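Local coordinates for sulfur oxidation protein soxB (Thermus thermophilus, PDB 2WDD), which is a dimanganese thiosulfohydrolase of the sulfur oxidation pathway that cleaves the sulfur–sulfur bond of cysteine S-thiosulfonate by hydrolysis, at residues A[288-293]-A[309-314]; A[264-269]-A[302-307]. One frame throughout, in Å; residues are numbered along the deposited sequence.

Contact 1: A[288-293]-A[309-314]; sequences HDLTPR and GKALMR. With MN (manganese (II) ion), chain G.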
loop_
_atom_site.group_PDB
_atom_site.type_symbol
_atom_site.label_atom_id
_atom_site.label_comp_id
_atom_site.label_asym_id
_atom_site.label_seq_id
_atom_site.Cartn_x
_atom_site.Cartn_y
_atom_site.Cartn_z
ATOM N N HIS A 288 2.681 3.339 1.436
ATOM C CA HIS A 288 2.046 2.893 2.675
ATOM C C HIS A 288 2.821 3.355 3.913
ATOM O O HIS A 288 2.846 2.666 4.937
ATOM C CB HIS A 288 1.906 1.360 2.686
ATOM C CG HIS A 288 1.003 0.809 1.616
ATOM N ND1 HIS A 288 0.452 -0.454 1.688
ATOM C CD2 HIS A 288 0.551 1.348 0.458
ATOM C CE1 HIS A 288 -0.300 -0.668 0.619
ATOM N NE2 HIS A 288 -0.266 0.413 -0.137
ATOM N N ASP A 289 3.429 4.537 3.819
ATOM C CA ASP A 289 4.217 5.094 4.919
ATOM C C ASP A 289 3.379 5.799 5.981
ATOM O O ASP A 289 2.203 6.126 5.758
ATOM C CB ASP A 289 5.237 6.083 4.346
ATOM C CG ASP A 289 6.344 5.389 3.571
ATOM O OD1 ASP A 289 6.975 4.484 4.153
ATOM O OD2 ASP A 289 6.601 5.746 2.403
ATOM N N LEU A 290 4.017 6.064 7.127
ATOM C CA LEU A 290 3.413 6.839 8.215
ATOM C C LEU A 290 4.380 7.962 8.584
ATOM O O LEU A 290 5.579 7.717 8.750
ATOM C CB LEU A 290 3.154 5.967 9.456
ATOM C CG LEU A 290 1.824 5.203 9.435
ATOM C CD1 LEU A 290 1.890 3.994 10.357
ATOM C CD2 LEU A 290 0.660 6.127 9.810
ATOM N N THR A 291 3.864 9.188 8.676
ATOM C CA THR A 291 4.684 10.349 9.036
ATOM C C THR A 291 3.972 11.173 10.122
ATOM O O THR A 291 3.235 12.111 9.817
ATOM C CB THR A 291 4.968 11.247 7.816
ATOM O OG1 THR A 291 3.732 11.626 7.202
ATOM C CG2 THR A 291 5.835 10.523 6.810
ATOM N N PRO A 292 4.188 10.833 11.402
ATOM C CA PRO A 292 3.547 11.556 12.506
ATOM C C PRO A 292 3.866 13.046 12.509
ATOM O O PRO A 292 3.066 13.855 12.989
ATOM C CB PRO A 292 4.107 10.860 13.739
ATOM C CG PRO A 292 4.309 9.427 13.265
ATOM C CD PRO A 292 4.863 9.607 11.861
ATOM N N ARG A 293 5.008 13.397 11.920
ATOM C CA ARG A 293 5.422 14.786 11.752
ATOM C C ARG A 293 5.751 14.875 10.264
ATOM O O ARG A 293 6.282 13.917 9.693
ATOM C CB ARG A 293 6.675 15.076 12.581
ATOM C CG ARG A 293 6.481 14.901 14.073
ATOM C CD ARG A 293 7.685 15.428 14.843
ATOM N NE ARG A 293 7.678 15.005 16.241
ATOM C CZ ARG A 293 7.055 15.656 17.219
ATOM N NH1 ARG A 293 6.367 16.758 16.954
ATOM N NH2 ARG A 293 7.118 15.203 18.466
ATOM N N GLY A 309 -6.811 1.523 5.965
ATOM C CA GLY A 309 -7.721 2.231 6.859
ATOM C C GLY A 309 -7.191 2.437 8.266
ATOM O O GLY A 309 -7.940 2.790 9.188
ATOM N N LYS A 310 -5.898 2.218 8.461
ATOM C CA LYS A 310 -5.394 2.311 9.822
ATOM C C LYS A 310 -5.359 3.691 10.437
ATOM O O LYS A 310 -5.442 3.821 11.663
ATOM C CB LYS A 310 -4.076 1.556 10.005
ATOM C CG LYS A 310 -2.850 2.215 9.423
ATOM C CD LYS A 310 -1.659 1.231 9.413
ATOM C CE LYS A 310 -1.166 0.892 10.820
ATOM N NZ LYS A 310 0.108 0.064 10.818
ATOM N N ALA A 311 -5.235 4.719 9.605
ATOM C CA ALA A 311 -5.118 6.074 10.110
ATOM C C ALA A 311 -5.791 7.095 9.221
ATOM O O ALA A 311 -5.850 6.943 8.003
ATOM C CB ALA A 311 -3.645 6.434 10.257
ATOM N N LEU A 312 -6.234 8.183 9.842
ATOM C CA LEU A 312 -6.757 9.319 9.116
ATOM C C LEU A 312 -5.768 10.425 9.456
ATOM O O LEU A 312 -5.505 10.688 10.633
ATOM C CB LEU A 312 -8.144 9.715 9.623
ATOM C CG LEU A 312 -8.683 10.942 8.881
ATOM C CD1 LEU A 312 -9.035 10.586 7.429
ATOM C CD2 LEU A 312 -9.909 11.512 9.609
ATOM N N MET A 313 -5.143 10.998 8.436
ATOM C CA MET A 313 -4.182 12.064 8.667
ATOM C C MET A 313 -4.910 13.391 8.635
ATOM O O MET A 313 -5.523 13.741 7.624
ATOM C CB MET A 313 -3.080 12.057 7.611
ATOM C CG MET A 313 -1.835 11.311 8.066
ATOM S SD MET A 313 -2.146 9.634 8.624
ATOM C CE MET A 313 -2.729 8.875 7.063
ATOM N N ARG A 314 -4.859 14.128 9.744
ATOM C CA ARG A 314 -5.496 15.431 9.783
ATOM C C ARG A 314 -4.416 16.479 9.612
ATOM O O ARG A 314 -3.467 16.546 10.403
ATOM C CB ARG A 314 -6.256 15.663 11.087
ATOM C CG ARG A 314 -6.818 17.089 11.173
ATOM C CD ARG A 314 -7.755 17.306 12.361
ATOM N NE ARG A 314 -7.983 18.743 12.532
ATOM C CZ ARG A 314 -8.831 19.279 13.401
ATOM N NH1 ARG A 314 -9.577 18.505 14.172
ATOM N NH2 ARG A 314 -8.931 20.599 13.491
HETATM MN MN MN G . -1.189 0.650 -2.146
HETATM O O HOH W 1 0.519 1.019 -3.276
#
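At the dimanganese site, the loop that runs on from metal ligand H288 sets L290 over K310 and A311, at the start of strand 311-320. The branches of L290 divide the contact: CD2 meets A311 CB at 4.3 Å, while CD1 lies 4.3 Å from K310 NZ, a proximity without a bond. The CB of L290 points past the strand; the branched end is what comes across. M313, further along the strand, lies a little beyond touching range, and V331 of strand 323-333 borders L290, A311 and M313 alike. The fold is that of the 5'-nucleotidase-type metallophosphatases, two mixed sheets with the metals at one end: 288-293 belongs to the loop between strands 281-284 and 295-297 of one sheet, whereas 311-320 is in the other. H288 coordinates manganese through NE2 at 2.2 Å, its ring turned there by a chi1 of -64°, with CG anti to the carbonyl carbon. D36, H38 and D132 bind the same ion, and a water oxygen sits 2.1 Å from the manganese. K310 NZ is held by a salt bridge to E48 and hydrogen bonds to the carbonyls of F46 and L85.

Contact 2: A[264-269]-A[302-307]; sequences NGMQLD and IVAGSA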
loop_
_atom_site.group_PDB
_atom_site.type_symbol
_atom_site.label_atom_id
_atom_site.label_comp_id
_atom_site.label_asym_id
_atom_site.label_seq_id
_atom_site.Cartn_x
_atom_site.Cartn_y
_atom_site.Cartn_z
ATOM N N ASN A 264 2.596 8.658 -6.413
ATOM C CA ASN A 264 3.892 8.384 -7.035
ATOM C C ASN A 264 4.743 7.430 -6.205
ATOM O O ASN A 264 5.637 6.781 -6.747
ATOM C CB ASN A 264 4.739 9.669 -7.158
ATOM C CG ASN A 264 4.281 10.599 -8.266
ATOM O OD1 ASN A 264 3.934 10.171 -9.359
ATOM N ND2 ASN A 264 4.396 11.904 -8.011
ATOM N N GLY A 265 4.567 7.480 -4.879
ATOM C CA GLY A 265 5.419 6.803 -3.909
ATOM C C GLY A 265 6.183 7.916 -3.193
ATOM O O GLY A 265 6.597 8.885 -3.836
ATOM N N MET A 266 6.366 7.808 -1.881
ATOM C CA MET A 266 6.997 8.896 -1.143
ATOM C C MET A 266 8.400 9.321 -1.546
ATOM O O MET A 266 8.718 10.505 -1.462
ATOM C CB MET A 266 6.885 8.698 0.365
ATOM C CG MET A 266 7.066 9.993 1.137
ATOM S SD MET A 266 6.658 9.802 2.885
ATOM C CE MET A 266 7.954 8.727 3.474
ATOM N N GLN A 267 9.251 8.381 -1.953
ATOM C CA GLN A 267 10.615 8.745 -2.325
ATOM C C GLN A 267 10.600 9.510 -3.637
ATOM O O GLN A 267 11.343 10.481 -3.811
ATOM C CB GLN A 267 11.501 7.506 -2.435
ATOM C CG GLN A 267 11.555 6.690 -1.138
ATOM C CD GLN A 267 11.941 7.543 0.060
ATOM O OE1 GLN A 267 12.959 8.237 0.036
ATOM N NE2 GLN A 267 11.136 7.486 1.119
ATOM N N LEU A 268 9.732 9.100 -4.552
ATOM C CA LEU A 268 9.605 9.827 -5.807
ATOM C C LEU A 268 9.032 11.223 -5.528
ATOM O O LEU A 268 9.475 12.216 -6.099
ATOM C CB LEU A 268 8.746 9.049 -6.795
ATOM C CG LEU A 268 8.510 9.706 -8.153
ATOM C CD1 LEU A 268 9.832 10.191 -8.778
ATOM C CD2 LEU A 268 7.799 8.710 -9.073
ATOM N N ASP A 269 8.068 11.309 -4.616
ATOM C CA ASP A 269 7.530 12.607 -4.249
ATOM C C ASP A 269 8.644 13.493 -3.689
ATOM O O ASP A 269 8.671 14.697 -3.959
ATOM C CB ASP A 269 6.439 12.455 -3.194
ATOM C CG ASP A 269 5.127 11.953 -3.770
ATOM O OD1 ASP A 269 4.876 12.183 -4.977
ATOM O OD2 ASP A 269 4.321 11.399 -2.987
ATOM N N ILE A 302 5.850 16.968 3.364
ATOM C CA ILE A 302 5.317 15.697 2.859
ATOM C C ILE A 302 4.662 14.925 4.001
ATOM O O ILE A 302 5.253 14.773 5.082
ATOM C CB ILE A 302 6.438 14.866 2.218
ATOM C CG1 ILE A 302 7.036 15.625 1.025
ATOM C CG2 ILE A 302 5.904 13.501 1.755
ATOM C CD1 ILE A 302 8.213 14.917 0.371
ATOM N N VAL A 303 3.424 14.483 3.781
ATOM C CA VAL A 303 2.686 13.695 4.767
ATOM C C VAL A 303 2.213 12.420 4.068
ATOM O O VAL A 303 1.550 12.491 3.036
ATOM C CB VAL A 303 1.492 14.483 5.317
ATOM C CG1 VAL A 303 0.606 13.608 6.191
ATOM C CG2 VAL A 303 1.995 15.717 6.077
ATOM N N ALA A 304 2.546 11.261 4.635
ATOM C CA ALA A 304 2.174 9.973 4.046
ATOM C C ALA A 304 0.748 9.558 4.388
ATOM O O ALA A 304 0.224 9.916 5.442
ATOM C CB ALA A 304 3.153 8.888 4.481
ATOM N N GLY A 305 0.153 8.725 3.535
ATOM C CA GLY A 305 -1.230 8.291 3.717
ATOM C C GLY A 305 -1.518 6.969 4.416
ATOM O O GLY A 305 -2.686 6.587 4.561
ATOM N N SER A 306 -0.470 6.299 4.894
ATOM C CA SER A 306 -0.608 5.010 5.565
ATOM C C SER A 306 -1.321 4.000 4.663
ATOM O O SER A 306 -1.138 4.017 3.434
ATOM C CB SER A 306 -1.279 5.147 6.943
ATOM O OG SER A 306 -1.161 3.936 7.680
ATOM N N ALA A 307 -2.129 3.127 5.259
ATOM C CA ALA A 307 -2.786 2.099 4.456
ATOM C C ALA A 307 -3.833 1.318 5.211
ATOM O O ALA A 307 -3.838 1.301 6.442
ATOM C CB ALA A 307 -1.741 1.123 3.933
#
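D269, whose main-chain C is met by I302 CD1 at 4.3 Å, presents its carboxylate to the flat amide of N264 without any stacking between the two. N264 ND2 reaches D269 OD1 at 3.1 Å, nearly in the amide plane and close to the carboxylate C-O axis, with an N-H...O angle of 157°. Over one face of that amide lies L268 CD2, 4.1 Å from N264 CG. The hydroxyl of S262 also bonds OD1, and that of S284 bonds OD2, so both carboxylate oxygens are engaged. Across the contact itself the touching is apolar. M266 points at the strand with CG anti to its own N (chi1 -159°), which brings CG to 3.7 Å from I302 CG2; the extended chi2 then puts M266 SD 4.0 Å from A304 CB, the side chains of M266 and I302 crossing at a slant. I302 is further enclosed by W295, V297 and A270. G265 is the N-cap of helix 266-273, and its O accepts from D269 N at 2.9 Å, closing the first turn. The helix is the connection of a right-handed beta-alpha-beta crossover from strand 257-262 to its parallel neighbour 281-284, and 300-304 is the next strand of that sheet. With no hydrogen bond between the segments, helix and strand are joined by van der Waals contact, while the polar bonds of D269 tie the helix start to strands 257-262 and 281-284, whose following residues include manganese ligands H263 and H286.

How the contacts relate
Along the chain the segments come in the order 264-269, 288-293, 302-307, 309-314, so contacts 1 and 2 cross rather than nest. Contact 2 closes the longer loop, taking in strands 281-284 and 295-297 and the loop with H288; contact 1 closes a shorter one from that loop to strand 311-320. Contact 2 holds a helix on its own sheet, whereas contact 1 links one sheet to the other, the chain changing sheets between 300-304 and 311-320. They meet directly: T291 OG1 is 2.9 Å from A304 N, a probable hydrogen bond, A304 CB packs on D289 O, and M313 CE touches G305 O.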